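Local coordinates for protein CsuC (Acinetobacter baumannii, PDB 6FJY) that acts as the pilus chaperone of archaic chaperone-usher Csu pili, holding the tip adhesin subunit CsuE in a pre-assembly complex by donor-strand complementation, at residues A[15-20]-A[73-78]; A[40-45]-A[201-206]; A[91-96]-A[113-118]; A[149-154]-A[234-239]. One frame throughout, in Å; residues are numbered along the deposited sequence.

Contact 1: A[15-20]-A[73-78]; sequences NEKATA and RLTKSV
One end of an antiparallel strand pair in the Ig-like PapD N-terminal domain is built here, where strand 18-25 enters beside the exit of strand 69-76. Thr19 and Leu74 form a hydrogen-bonded pair: Leu74 N gives to Thr19 O at 2.8 Å along a nearly straight line (172°), and Thr19 N returns the bond to Leu74 O at 3.0 Å in the carbonyl plane. Their side chains lie alongside each other, facing the same way. At the non-hydrogen-bonded pair Ala18-Thr75 the CA atoms are 4.2 Å apart, and on that face CB of Ala18 lies 3.0 Å from Leu74 O and 3.4 Å from Thr75 OG1. Beyond the regular pairing, Lys76 N reaches Lys17 O at 3.0 Å, nearly along the C=O axis. Lys17, bent at chi2 and chi3, crosses Thr75 obliquely and lays CE 3.7 Å from Thr75 CG2; Lys76, kinked at chi3, swings NZ back to Glu16 O in a weak 3.0 Å bond, and also touches Ile12. Two successive carbonyls, Glu16 O and Lys17 O, are thus both served by Lys76, whose ammonium probably adds an electrostatic hold on the segment leading into the strand.

Contact 2: A[40-45]-A[201-206]; sequences WNQDGL and STVKFA
A water bridges the backbones of two domains: it donates to Gln42 O at 2.7 Å and accepts from Thr202 N at 3.1 Å. It sits where Gln42 O and Thr202 O, both acceptors, come within 3.3 Å, and its donation to Gln42 O probably lessens their repulsion. The contact joins a type II beta turn, Gln42 to Leu45, at the end of strand 31-41 in the PapD N-terminal domain, to strand 201-204, an outermost strand of the second sheet. An Asx turn, with Asp43 N bound to a lone pair of Asn41 OD1, steadies the approach to this turn. Leu45, with positive phi (61°), offers its O to Lys204 N in a weak bond of 3.4 Å, while its CA-H points almost straight at Thr202 O. The Leu45 side chain crosses the extended Lys204 chain at about a right angle, CB against CG and CE, and runs beside Thr202. Gln42 is extended and buried; its amide is held by Tyr196 O, Leu198 N and Asp47 OD1, which fixes its rotation. That pinned group crosses Val203 obliquely, and methyl CG1 of Val203 presses on Gln42 CD at 3.2 Å.

Contact 3: A[91-96]-A[113-118]; sequences IVDELP and QMRYSI
Val92 O is the best-held polar atom, gripped twice. Tyr116 N gives Val92 O a nearly straight hydrogen bond (2.9 Å, 175°). A weaker, bent CA-H...O contact runs from Arg115 CA to Val92 O at 3.5 Å. The oxygen also lies at the edge of the Tyr116 ring. Val92 N bonds in return to Tyr116 O, so the two residues form one hydrogen-bonded pair of an antiparallel ladder, and Glu94 with Met114 forms the next. In the second pair Glu94 N comes to Met114 O at 2.8 Å from above the carbonyl plane, 39° out of it and not on a lone pair. On the face of Asp93 and Arg115 the arginine is stretched from CG to NE, CG anti to the backbone N (chi1 -179°), and passes alongside the aspartate. Asp93 OD1 lies 3.1 Å from Arg115 CG and makes a long salt bridge to Arg115 NE (3.7 Å), carboxylate and guanidinium nearly coplanar, while Ile91 CG2 touches NE at 3.4 Å. On the other face Glu94, bent at chi2, puts OE1 3.4 Å from Met114 CG; buried without a polar partner, that oxygen may favour a protonated carboxyl. Strand 85-95 lies between strands 31-41 and 109-123, strand 3-6 covers the Val92 and Tyr116 face, and on its far side strand 109-123 pairs through residues 113-117 in parallel with a strand of the CsuE chain, the hallmark of donor-strand complementation.

Contact 4: A[149-154]-A[234-239]; sequences LQWSVR and IEITKM
The indole of Trp151 carries Lys238 on one face: Lys238 CA stands 3.6 Å from the centroid of the five-membered ring, 20° off its normal, a CH-pi contact. Lys238 CB lies over the same face, displaced toward the rim, and the chain then runs obliquely across the ring until CD rests 3.5 Å from Trp151 CH2. At the edge, near the ring plane, lies Ile236 O, with Ile236 CG1 3.5 Å from Trp151 CD1. CG of Trp151 sits in the crowded position between backbone N and carbonyl carbon (chi1 71°), which folds the indole back over the neighbouring strand. The backbone joins as a parallel ladder: Trp151 N to Thr237 O at 2.9 Å, then Met239 N to Trp151 O at a very short 2.4 Å, nearly along the C=O axis, while the bond from Thr237 N to Leu149 O is weak. The Gln150 and Met239 side chains cross at about a right angle, with Gln150 OE1 3.2 Å from Met239 CG, and Met239 CE reaches Ser152 OG at 3.3 Å. At the other end, Leu149 packs its CB and CD1 on Ile236 and Ile234. The two strands are the first and last of the second sheet along the chain, side by side in its interior and its only parallel neighbours; strand 162-167 flanks residues 149-154, strand 220-225 flanks residues 234-239, and Leu165 and Ile221 also touch Trp151.

How the contacts relate
Contacts 1 and 3 belong to the PapD N-terminal domain and reach the same sheet, their centres about 21 Å apart; contact 1 closes before contact 3 opens. Contact 4 belongs to the second sheet, on the opposite side of the chain's centre. The centres of contacts 1 and 4 are about 35 Å apart, as are those of contacts 3 and 4. Contact 2 ties the two parts: residues 40-45 end a strand of the first sheet and residues 201-206 supply an edge strand of the second. The centres of contacts 2 and 4 are about 14 Å apart. Along the chain contact 2 crosses contacts 1 and 4 and encloses contact 3. This two-domain design is consistent with PapD-like chaperones; here the N-terminal sheet meets the pilus subunit beside contact 3.

Contact 1: A[15-20]-A[73-78]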
loop_
_atom_site.group_PDB
_atom_site.type_symbol
_atom_site.label_atom_id
_atom_site.label_comp_id
_atom_site.label_asym_id
_atom_site.label_seq_id
_atom_site.Cartn_x
_atom_site.Cartn_y
_atom_site.Cartn_z
ATOM N N ASN A 15 -15.513 10.035 -2.419
ATOM C CA ASN A 15 -16.473 9.943 -1.323
ATOM C C ASN A 15 -15.815 9.643 0.024
ATOM O O ASN A 15 -16.521 9.367 0.999
ATOM C CB ASN A 15 -17.537 8.885 -1.629
ATOM C CG ASN A 15 -16.955 7.501 -1.840
ATOM O OD1 ASN A 15 -15.798 7.232 -1.510
ATOM N ND2 ASN A 15 -17.767 6.608 -2.387
ATOM N N GLU A 16 -14.488 9.670 0.090
ATOM C CA GLU A 16 -13.740 9.465 1.326
ATOM C C GLU A 16 -13.149 10.786 1.797
ATOM O O GLU A 16 -12.559 11.523 1.005
ATOM C CB GLU A 16 -12.624 8.437 1.128
ATOM C CG GLU A 16 -13.089 7.006 0.884
ATOM C CD GLU A 16 -11.934 6.071 0.570
ATOM O OE1 GLU A 16 -10.789 6.556 0.456
ATOM O OE2 GLU A 16 -12.166 4.852 0.452
ATOM N N LYS A 17 -13.308 11.079 3.084
ATOM C CA LYS A 17 -12.693 12.270 3.654
ATOM C C LYS A 17 -11.245 12.034 4.081
ATOM O O LYS A 17 -10.511 13.001 4.311
ATOM C CB LYS A 17 -13.548 12.781 4.818
ATOM C CG LYS A 17 -12.922 12.694 6.182
ATOM C CD LYS A 17 -13.240 13.947 6.977
ATOM C CE LYS A 17 -12.816 15.193 6.209
ATOM N NZ LYS A 17 -13.059 16.431 6.995
ATOM N N ALA A 18 -10.816 10.785 4.204
ATOM C CA ALA A 18 -9.450 10.500 4.616
ATOM C C ALA A 18 -9.108 9.054 4.289
ATOM O O ALA A 18 -9.986 8.233 4.005
ATOM C CB ALA A 18 -9.247 10.792 6.107
ATOM N N THR A 19 -7.813 8.762 4.310
ATOM C CA THR A 19 -7.299 7.402 4.234
ATOM C C THR A 19 -6.213 7.230 5.287
ATOM O O THR A 19 -5.751 8.194 5.900
ATOM C CB THR A 19 -6.739 7.068 2.851
ATOM O OG1 THR A 19 -6.480 5.660 2.768
ATOM C CG2 THR A 19 -5.458 7.823 2.603
ATOM N N ALA A 20 -5.789 5.985 5.470
ATOM C CA ALA A 20 -4.842 5.627 6.517
ATOM C C ALA A 20 -3.611 4.955 5.926
ATOM O O ALA A 20 -3.700 4.204 4.949
ATOM C CB ALA A 20 -5.497 4.695 7.561
ATOM N N ARG A 73 -3.102 9.137 9.646
ATOM C CA ARG A 73 -4.340 9.610 9.052
ATOM C C ARG A 73 -4.021 10.724 8.061
ATOM O O ARG A 73 -3.325 11.686 8.407
ATOM C CB ARG A 73 -5.258 10.124 10.157
ATOM C CG ARG A 73 -6.721 10.028 9.903
ATOM C CD ARG A 73 -7.479 10.568 11.101
ATOM N NE ARG A 73 -7.747 9.534 12.095
ATOM C CZ ARG A 73 -8.722 8.640 11.998
ATOM N NH1 ARG A 73 -9.527 8.644 10.942
ATOM N NH2 ARG A 73 -8.891 7.742 12.959
ATOM N N LEU A 74 -4.488 10.573 6.827
ATOM C CA LEU A 74 -4.369 11.608 5.803
ATOM C C LEU A 74 -5.767 12.122 5.492
ATOM O O LEU A 74 -6.561 11.419 4.863
ATOM C CB LEU A 74 -3.690 11.075 4.548
ATOM C CG LEU A 74 -2.354 10.391 4.786
ATOM C CD1 LEU A 74 -1.816 9.854 3.493
ATOM C CD2 LEU A 74 -1.390 11.404 5.386
ATOM N N THR A 75 -6.060 13.345 5.933
ATOM C CA THR A 75 -7.405 13.906 5.900
ATOM C C THR A 75 -7.454 15.131 4.997
ATOM O O THR A 75 -6.598 16.018 5.102
ATOM C CB THR A 75 -7.873 14.278 7.312
ATOM O OG1 THR A 75 -7.770 13.134 8.162
ATOM C CG2 THR A 75 -9.320 14.733 7.297
ATOM N N LYS A 76 -8.469 15.184 4.127
ATOM C CA LYS A 76 -8.705 16.349 3.274
ATOM C C LYS A 76 -9.266 17.498 4.098
ATOM O O LYS A 76 -10.273 17.338 4.793
ATOM C CB LYS A 76 -9.666 16.021 2.134
ATOM C CG LYS A 76 -9.206 14.925 1.240
ATOM C CD LYS A 76 -10.116 14.733 0.042
ATOM C CE LYS A 76 -11.529 14.404 0.402
ATOM N NZ LYS A 76 -12.200 13.891 -0.825
ATOM N N SER A 77 -8.604 18.649 4.044
ATOM C CA SER A 77 -9.101 19.826 4.752
ATOM C C SER A 77 -10.245 20.495 4.012
ATOM O O SER A 77 -11.098 21.140 4.635
ATOM C CB SER A 77 -7.981 20.842 4.928
ATOM O OG SER A 77 -7.658 21.393 3.657
ATOM N N VAL A 78 -10.246 20.388 2.685
ATOM C CA VAL A 78 -11.250 20.992 1.826
ATOM C C VAL A 78 -11.583 19.982 0.735
ATOM O O VAL A 78 -10.883 18.987 0.545
ATOM C CB VAL A 78 -10.765 22.325 1.212
ATOM C CG1 VAL A 78 -10.418 23.336 2.305
ATOM C CG2 VAL A 78 -9.562 22.085 0.316
#

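Contact 2: A[40-45]-A[201-206]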
loop_
_atom_site.group_PDB
_atom_site.type_symbol
_atom_site.label_atom_id
_atom_site.label_comp_id
_atom_site.label_asym_id
_atom_site.label_seq_id
_atom_site.Cartn_x
_atom_site.Cartn_y
_atom_site.Cartn_z
ATOM N N TRP A 40 2.312 18.044 -5.456
ATOM C CA TRP A 40 3.193 17.544 -6.499
ATOM C C TRP A 40 2.657 17.997 -7.849
ATOM O O TRP A 40 1.520 17.676 -8.206
ATOM C CB TRP A 40 3.269 16.022 -6.407
ATOM C CG TRP A 40 4.084 15.324 -7.437
ATOM C CD1 TRP A 40 5.018 15.858 -8.260
ATOM C CD2 TRP A 40 4.016 13.924 -7.753
ATOM N NE1 TRP A 40 5.544 14.877 -9.076
ATOM C CE2 TRP A 40 4.945 13.682 -8.779
ATOM C CE3 TRP A 40 3.262 12.857 -7.256
ATOM C CZ2 TRP A 40 5.140 12.420 -9.331
ATOM C CZ3 TRP A 40 3.446 11.602 -7.810
ATOM C CH2 TRP A 40 4.387 11.396 -8.841
ATOM N N ASN A 41 3.475 18.730 -8.599
ATOM C CA ASN A 41 3.094 19.191 -9.925
ATOM C C ASN A 41 4.280 19.004 -10.846
ATOM O O ASN A 41 5.403 18.767 -10.396
ATOM C CB ASN A 41 2.635 20.657 -9.934
ATOM C CG ASN A 41 3.740 21.633 -9.537
ATOM O OD1 ASN A 41 4.572 22.017 -10.361
ATOM N ND2 ASN A 41 3.737 22.051 -8.275
ATOM N N GLN A 42 4.012 19.030 -12.146
ATOM C CA GLN A 42 5.108 18.975 -13.104
ATOM C C GLN A 42 5.116 20.228 -13.975
ATOM O O GLN A 42 5.173 20.160 -15.205
ATOM C CB GLN A 42 5.013 17.698 -13.943
ATOM C CG GLN A 42 5.322 16.418 -13.151
ATOM C CD GLN A 42 5.103 15.137 -13.956
ATOM O OE1 GLN A 42 4.298 15.095 -14.881
ATOM N NE2 GLN A 42 5.825 14.094 -13.600
ATOM N N ASP A 43 5.149 21.382 -13.323
ATOM C CA ASP A 43 5.235 22.665 -13.997
ATOM C C ASP A 43 6.703 22.975 -14.258
ATOM O O ASP A 43 7.571 22.678 -13.434
ATOM C CB ASP A 43 4.589 23.763 -13.153
ATOM C CG ASP A 43 3.079 23.613 -13.053
ATOM O OD1 ASP A 43 2.471 23.043 -13.986
ATOM O OD2 ASP A 43 2.503 24.043 -12.031
ATOM N N GLY A 44 6.976 23.581 -15.405
ATOM C CA GLY A 44 8.345 23.759 -15.842
ATOM C C GLY A 44 8.973 22.494 -16.372
ATOM O O GLY A 44 10.204 22.394 -16.426
ATOM N N LEU A 45 8.143 21.528 -16.776
ATOM C CA LEU A 45 8.573 20.252 -17.351
ATOM C C LEU A 45 9.421 19.432 -16.382
ATOM O O LEU A 45 10.237 18.606 -16.796
ATOM C CB LEU A 45 9.312 20.473 -18.674
ATOM C CG LEU A 45 8.448 20.657 -19.926
ATOM C CD1 LEU A 45 7.096 21.295 -19.627
ATOM C CD2 LEU A 45 9.198 21.490 -20.928
ATOM N N SER A 201 -0.322 17.371 -17.759
ATOM C CA SER A 201 1.035 17.836 -17.511
ATOM C C SER A 201 1.953 17.357 -18.623
ATOM O O SER A 201 1.618 16.450 -19.385
ATOM C CB SER A 201 1.561 17.336 -16.154
ATOM O OG SER A 201 0.673 17.672 -15.097
ATOM N N THR A 202 3.126 17.977 -18.691
ATOM C CA THR A 202 4.186 17.581 -19.604
ATOM C C THR A 202 5.493 17.552 -18.827
ATOM O O THR A 202 5.747 18.440 -18.005
ATOM C CB THR A 202 4.315 18.544 -20.810
ATOM O OG1 THR A 202 3.092 18.572 -21.560
ATOM C CG2 THR A 202 5.473 18.136 -21.732
ATOM N N VAL A 203 6.306 16.512 -19.065
ATOM C CA VAL A 203 7.626 16.399 -18.460
ATOM C C VAL A 203 8.627 16.008 -19.531
ATOM O O VAL A 203 8.267 15.503 -20.595
ATOM C CB VAL A 203 7.681 15.380 -17.306
ATOM C CG1 VAL A 203 7.410 16.071 -15.998
ATOM C CG2 VAL A 203 6.708 14.252 -17.543
ATOM N N LYS A 204 9.906 16.235 -19.226
ATOM C CA LYS A 204 10.991 15.921 -20.147
ATOM C C LYS A 204 12.061 15.095 -19.445
ATOM O O LYS A 204 12.242 15.184 -18.228
ATOM C CB LYS A 204 11.602 17.187 -20.764
ATOM C CG LYS A 204 11.919 18.317 -19.797
ATOM C CD LYS A 204 12.421 19.526 -20.578
ATOM C CE LYS A 204 12.789 20.693 -19.682
ATOM N NZ LYS A 204 13.314 21.843 -20.487
ATOM N N PHE A 205 12.772 14.285 -20.231
ATOM C CA PHE A 205 13.787 13.398 -19.673
ATOM C C PHE A 205 15.108 13.555 -20.415
ATOM O O PHE A 205 15.254 14.441 -21.262
ATOM C CB PHE A 205 13.332 11.942 -19.784
ATOM C CG PHE A 205 12.194 11.583 -18.878
ATOM C CD1 PHE A 205 12.010 12.228 -17.669
ATOM C CD2 PHE A 205 11.293 10.604 -19.251
ATOM C CE1 PHE A 205 10.949 11.893 -16.841
ATOM C CE2 PHE A 205 10.233 10.266 -18.430
ATOM C CZ PHE A 205 10.059 10.913 -17.223
ATOM N N ALA A 206 16.070 12.688 -20.105
ATOM C CA ALA A 206 17.408 12.718 -20.686
ATOM C C ALA A 206 17.573 11.484 -21.562
ATOM O O ALA A 206 17.418 10.358 -21.074
ATOM C CB ALA A 206 18.477 12.765 -19.594
HETATM O O HOH W 1 3.261 20.549 -17.046
#

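Contact 3: A[91-96]-A[113-118]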
loop_
_atom_site.group_PDB
_atom_site.type_symbol
_atom_site.label_atom_id
_atom_site.label_comp_id
_atom_site.label_asym_id
_atom_site.label_seq_id
_atom_site.Cartn_x
_atom_site.Cartn_y
_atom_site.Cartn_z
ATOM N N ILE A 91 5.935 12.229 2.564
ATOM C CA ILE A 91 7.342 12.130 2.946
ATOM C C ILE A 91 7.419 11.773 4.425
ATOM O O ILE A 91 7.055 12.583 5.291
ATOM C CB ILE A 91 8.121 13.423 2.674
ATOM C CG1 ILE A 91 8.029 13.847 1.210
ATOM C CG2 ILE A 91 9.583 13.206 3.046
ATOM C CD1 ILE A 91 8.682 12.890 0.270
ATOM N N VAL A 92 7.925 10.582 4.726
ATOM C CA VAL A 92 8.129 10.178 6.110
ATOM C C VAL A 92 9.603 9.850 6.339
ATOM O O VAL A 92 10.213 9.071 5.591
ATOM C CB VAL A 92 7.189 9.033 6.543
ATOM C CG1 VAL A 92 6.223 8.632 5.428
ATOM C CG2 VAL A 92 7.947 7.877 7.159
ATOM N N ASP A 93 10.177 10.506 7.342
ATOM C CA ASP A 93 11.586 10.404 7.696
ATOM C C ASP A 93 11.723 9.521 8.937
ATOM O O ASP A 93 11.155 9.839 9.989
ATOM C CB ASP A 93 12.142 11.800 7.956
ATOM C CG ASP A 93 12.333 12.594 6.682
ATOM O OD1 ASP A 93 13.112 12.138 5.827
ATOM O OD2 ASP A 93 11.696 13.662 6.527
ATOM N N GLU A 94 12.478 8.425 8.815
ATOM C CA GLU A 94 12.586 7.394 9.849
ATOM C C GLU A 94 13.974 7.442 10.478
ATOM O O GLU A 94 14.977 7.205 9.795
ATOM C CB GLU A 94 12.313 6.003 9.264
ATOM C CG GLU A 94 12.254 4.843 10.282
ATOM C CD GLU A 94 13.567 4.063 10.384
ATOM O OE1 GLU A 94 14.548 4.442 9.711
ATOM O OE2 GLU A 94 13.620 3.066 11.135
ATOM N N LEU A 95 14.022 7.713 11.779
ATOM C CA LEU A 95 15.282 7.870 12.510
ATOM C C LEU A 95 15.371 6.835 13.627
ATOM O O LEU A 95 14.791 7.037 14.710
ATOM C CB LEU A 95 15.413 9.288 13.082
ATOM C CG LEU A 95 14.332 10.353 12.796
ATOM C CD1 LEU A 95 14.527 11.555 13.703
ATOM C CD2 LEU A 95 14.261 10.812 11.316
ATOM N N PRO A 96 16.065 5.700 13.412
ATOM C CA PRO A 96 16.400 4.736 14.468
ATOM C C PRO A 96 17.065 5.389 15.676
ATOM O O PRO A 96 16.387 5.654 16.672
ATOM C CB PRO A 96 17.372 3.782 13.772
ATOM C CG PRO A 96 16.953 3.799 12.360
ATOM C CD PRO A 96 16.467 5.206 12.081
ATOM N N GLN A 113 19.771 6.970 8.069
ATOM C CA GLN A 113 18.365 7.112 8.394
ATOM C C GLN A 113 17.573 7.089 7.092
ATOM O O GLN A 113 18.112 7.388 6.025
ATOM C CB GLN A 113 18.123 8.388 9.194
ATOM C CG GLN A 113 18.448 9.660 8.465
ATOM C CD GLN A 113 18.311 10.879 9.362
ATOM O OE1 GLN A 113 18.504 10.795 10.575
ATOM N NE2 GLN A 113 17.989 12.018 8.768
ATOM N N MET A 114 16.318 6.646 7.178
ATOM C CA MET A 114 15.480 6.420 6.005
ATOM C C MET A 114 14.600 7.617 5.703
ATOM O O MET A 114 14.244 8.399 6.588
ATOM C CB MET A 114 14.572 5.195 6.173
ATOM C CG MET A 114 15.282 3.887 6.397
ATOM S SD MET A 114 16.576 3.597 5.221
ATOM C CE MET A 114 17.880 3.776 6.390
ATOM N N ARG A 115 14.248 7.741 4.427
ATOM C CA ARG A 115 13.261 8.700 3.962
ATOM C C ARG A 115 12.424 8.027 2.883
ATOM O O ARG A 115 12.963 7.551 1.880
ATOM C CB ARG A 115 13.933 9.961 3.425
ATOM C CG ARG A 115 12.972 11.051 2.938
ATOM C CD ARG A 115 13.768 12.309 2.651
ATOM N NE ARG A 115 12.932 13.470 2.373
ATOM C CZ ARG A 115 13.042 14.231 1.292
ATOM N NH1 ARG A 115 13.963 13.960 0.377
ATOM N NH2 ARG A 115 12.238 15.272 1.129
ATOM N N TYR A 116 11.115 7.976 3.092
ATOM C CA TYR A 116 10.192 7.381 2.137
ATOM C C TYR A 116 9.474 8.492 1.395
ATOM O O TYR A 116 8.823 9.340 2.017
ATOM C CB TYR A 116 9.174 6.473 2.825
ATOM C CG TYR A 116 9.758 5.192 3.369
ATOM C CD1 TYR A 116 10.354 5.152 4.625
ATOM C CD2 TYR A 116 9.682 4.014 2.642
ATOM C CE1 TYR A 116 10.887 3.974 5.125
ATOM C CE2 TYR A 116 10.215 2.830 3.133
ATOM C CZ TYR A 116 10.813 2.817 4.372
ATOM O OH TYR A 116 11.334 1.649 4.865
ATOM N N SER A 117 9.624 8.502 0.075
ATOM C CA SER A 117 8.854 9.369 -0.806
ATOM C C SER A 117 7.761 8.510 -1.435
ATOM O O SER A 117 8.043 7.587 -2.206
ATOM C CB SER A 117 9.739 10.023 -1.867
ATOM O OG SER A 117 8.969 10.914 -2.664
ATOM N N ILE A 118 6.516 8.789 -1.071
ATOM C CA ILE A 118 5.390 7.922 -1.373
ATOM C C ILE A 118 4.367 8.708 -2.200
ATOM O O ILE A 118 3.968 9.799 -1.790
ATOM C CB ILE A 118 4.745 7.359 -0.098
ATOM C CG1 ILE A 118 5.640 6.248 0.483
ATOM C CG2 ILE A 118 3.339 6.881 -0.366
ATOM C CD1 ILE A 118 5.210 5.789 1.865
#

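Contact 4: A[149-154]-A[234-239]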
loop_
_atom_site.group_PDB
_atom_site.type_symbol
_atom_site.label_atom_id
_atom_site.label_comp_id
_atom_site.label_asym_id
_atom_site.label_seq_id
_atom_site.Cartn_x
_atom_site.Cartn_y
_atom_site.Cartn_z
ATOM N N LEU A 149 -1.199 9.944 -23.710
ATOM C CA LEU A 149 0.200 10.345 -23.743
ATOM C C LEU A 149 0.664 10.638 -25.164
ATOM O O LEU A 149 0.371 9.888 -26.100
ATOM C CB LEU A 149 1.102 9.279 -23.106
ATOM C CG LEU A 149 0.786 8.915 -21.656
ATOM C CD1 LEU A 149 1.812 7.945 -21.080
ATOM C CD2 LEU A 149 0.712 10.163 -20.799
ATOM N N GLN A 150 1.415 11.727 -25.294
ATOM C CA GLN A 150 2.069 12.111 -26.530
ATOM C C GLN A 150 3.526 12.417 -26.229
ATOM O O GLN A 150 3.881 12.784 -25.108
ATOM C CB GLN A 150 1.389 13.335 -27.156
ATOM C CG GLN A 150 0.200 12.997 -28.011
ATOM C CD GLN A 150 -0.616 14.211 -28.362
ATOM O OE1 GLN A 150 -0.121 15.337 -28.335
ATOM N NE2 GLN A 150 -1.891 13.993 -28.661
ATOM N N TRP A 151 4.370 12.218 -27.230
ATOM C CA TRP A 151 5.795 12.461 -27.108
ATOM C C TRP A 151 6.267 13.365 -28.240
ATOM O O TRP A 151 5.566 13.589 -29.229
ATOM C CB TRP A 151 6.602 11.155 -27.095
ATOM C CG TRP A 151 6.655 10.441 -28.411
ATOM C CD1 TRP A 151 5.741 9.566 -28.902
ATOM C CD2 TRP A 151 7.699 10.519 -29.386
ATOM N NE1 TRP A 151 6.144 9.093 -30.120
ATOM C CE2 TRP A 151 7.342 9.668 -30.446
ATOM C CE3 TRP A 151 8.898 11.230 -29.466
ATOM C CZ2 TRP A 151 8.136 9.513 -31.582
ATOM C CZ3 TRP A 151 9.686 11.075 -30.591
ATOM C CH2 TRP A 151 9.303 10.223 -31.633
ATOM N N SER A 152 7.468 13.901 -28.053
ATOM C CA SER A 152 8.199 14.734 -28.995
ATOM C C SER A 152 9.614 14.865 -28.460
ATOM O O SER A 152 9.832 14.839 -27.245
ATOM C CB SER A 152 7.558 16.118 -29.179
ATOM O OG SER A 152 7.824 16.963 -28.075
ATOM N N VAL A 153 10.569 15.003 -29.372
ATOM C CA VAL A 153 11.980 15.114 -29.025
ATOM C C VAL A 153 12.493 16.419 -29.605
ATOM O O VAL A 153 12.475 16.611 -30.827
ATOM C CB VAL A 153 12.808 13.929 -29.547
ATOM C CG1 VAL A 153 14.287 14.192 -29.318
ATOM C CG2 VAL A 153 12.391 12.637 -28.869
ATOM N N ARG A 154 12.925 17.321 -28.732
ATOM C CA ARG A 154 13.526 18.575 -29.151
ATOM C C ARG A 154 14.825 18.736 -28.375
ATOM O O ARG A 154 14.837 18.611 -27.148
ATOM C CB ARG A 154 12.573 19.755 -28.896
ATOM C CG ARG A 154 11.392 19.846 -29.879
ATOM C CD ARG A 154 10.377 20.904 -29.442
ATOM N NE ARG A 154 9.294 21.099 -30.408
ATOM C CZ ARG A 154 8.128 20.459 -30.378
ATOM N NH1 ARG A 154 7.871 19.578 -29.421
ATOM N NH2 ARG A 154 7.208 20.710 -31.302
ATOM N N ILE A 234 0.494 0.538 -22.944
ATOM C CA ILE A 234 -0.070 1.819 -23.328
ATOM C C ILE A 234 0.706 2.337 -24.528
ATOM O O ILE A 234 1.933 2.183 -24.598
ATOM C CB ILE A 234 -0.027 2.806 -22.145
ATOM C CG1 ILE A 234 -0.609 4.164 -22.538
ATOM C CG2 ILE A 234 1.393 2.943 -21.601
ATOM C CD1 ILE A 234 -0.761 5.104 -21.362
ATOM N N GLU A 235 -0.012 2.896 -25.501
ATOM C CA GLU A 235 0.604 3.445 -26.699
ATOM C C GLU A 235 0.619 4.964 -26.631
ATOM O O GLU A 235 -0.362 5.592 -26.224
ATOM C CB GLU A 235 -0.108 2.972 -27.963
ATOM C CG GLU A 235 -1.606 3.163 -27.981
ATOM C CD GLU A 235 -2.231 2.539 -29.223
ATOM O OE1 GLU A 235 -1.795 1.429 -29.608
ATOM O OE2 GLU A 235 -3.138 3.167 -29.816
ATOM N N ILE A 236 1.745 5.549 -27.027
ATOM C CA ILE A 236 1.961 6.985 -26.958
ATOM C C ILE A 236 2.446 7.447 -28.325
ATOM O O ILE A 236 3.467 6.956 -28.826
ATOM C CB ILE A 236 2.959 7.363 -25.848
ATOM C CG1 ILE A 236 3.726 8.634 -26.201
ATOM C CG2 ILE A 236 3.908 6.219 -25.550
ATOM C CD1 ILE A 236 4.166 9.397 -24.992
ATOM N N THR A 237 1.697 8.357 -28.940
ATOM C CA THR A 237 1.963 8.822 -30.291
ATOM C C THR A 237 2.764 10.121 -30.266
ATOM O O THR A 237 2.811 10.832 -29.259
ATOM C CB THR A 237 0.648 9.018 -31.047
ATOM O OG1 THR A 237 -0.097 10.083 -30.445
ATOM C CG2 THR A 237 -0.179 7.743 -30.982
ATOM N N LYS A 238 3.387 10.435 -31.398
ATOM C CA LYS A 238 4.268 11.591 -31.473
ATOM C C LYS A 238 3.483 12.883 -31.662
ATOM O O LYS A 238 2.493 12.925 -32.396
ATOM C CB LYS A 238 5.270 11.411 -32.617
ATOM C CG LYS A 238 6.143 12.628 -32.891
ATOM C CD LYS A 238 7.348 12.268 -33.742
ATOM C CE LYS A 238 6.934 11.691 -35.077
ATOM N NZ LYS A 238 6.310 12.728 -35.946
ATOM N N MET A 239 3.934 13.942 -30.987
ATOM C CA MET A 239 3.362 15.268 -31.190
ATOM C C MET A 239 3.831 15.828 -32.530
ATOM O O MET A 239 5.038 15.935 -32.778
ATOM C CB MET A 239 3.752 16.217 -30.053
ATOM C CG MET A 239 2.951 16.067 -28.774
ATOM S SD MET A 239 3.335 17.322 -27.540
ATOM C CE MET A 239 4.788 16.610 -26.786
#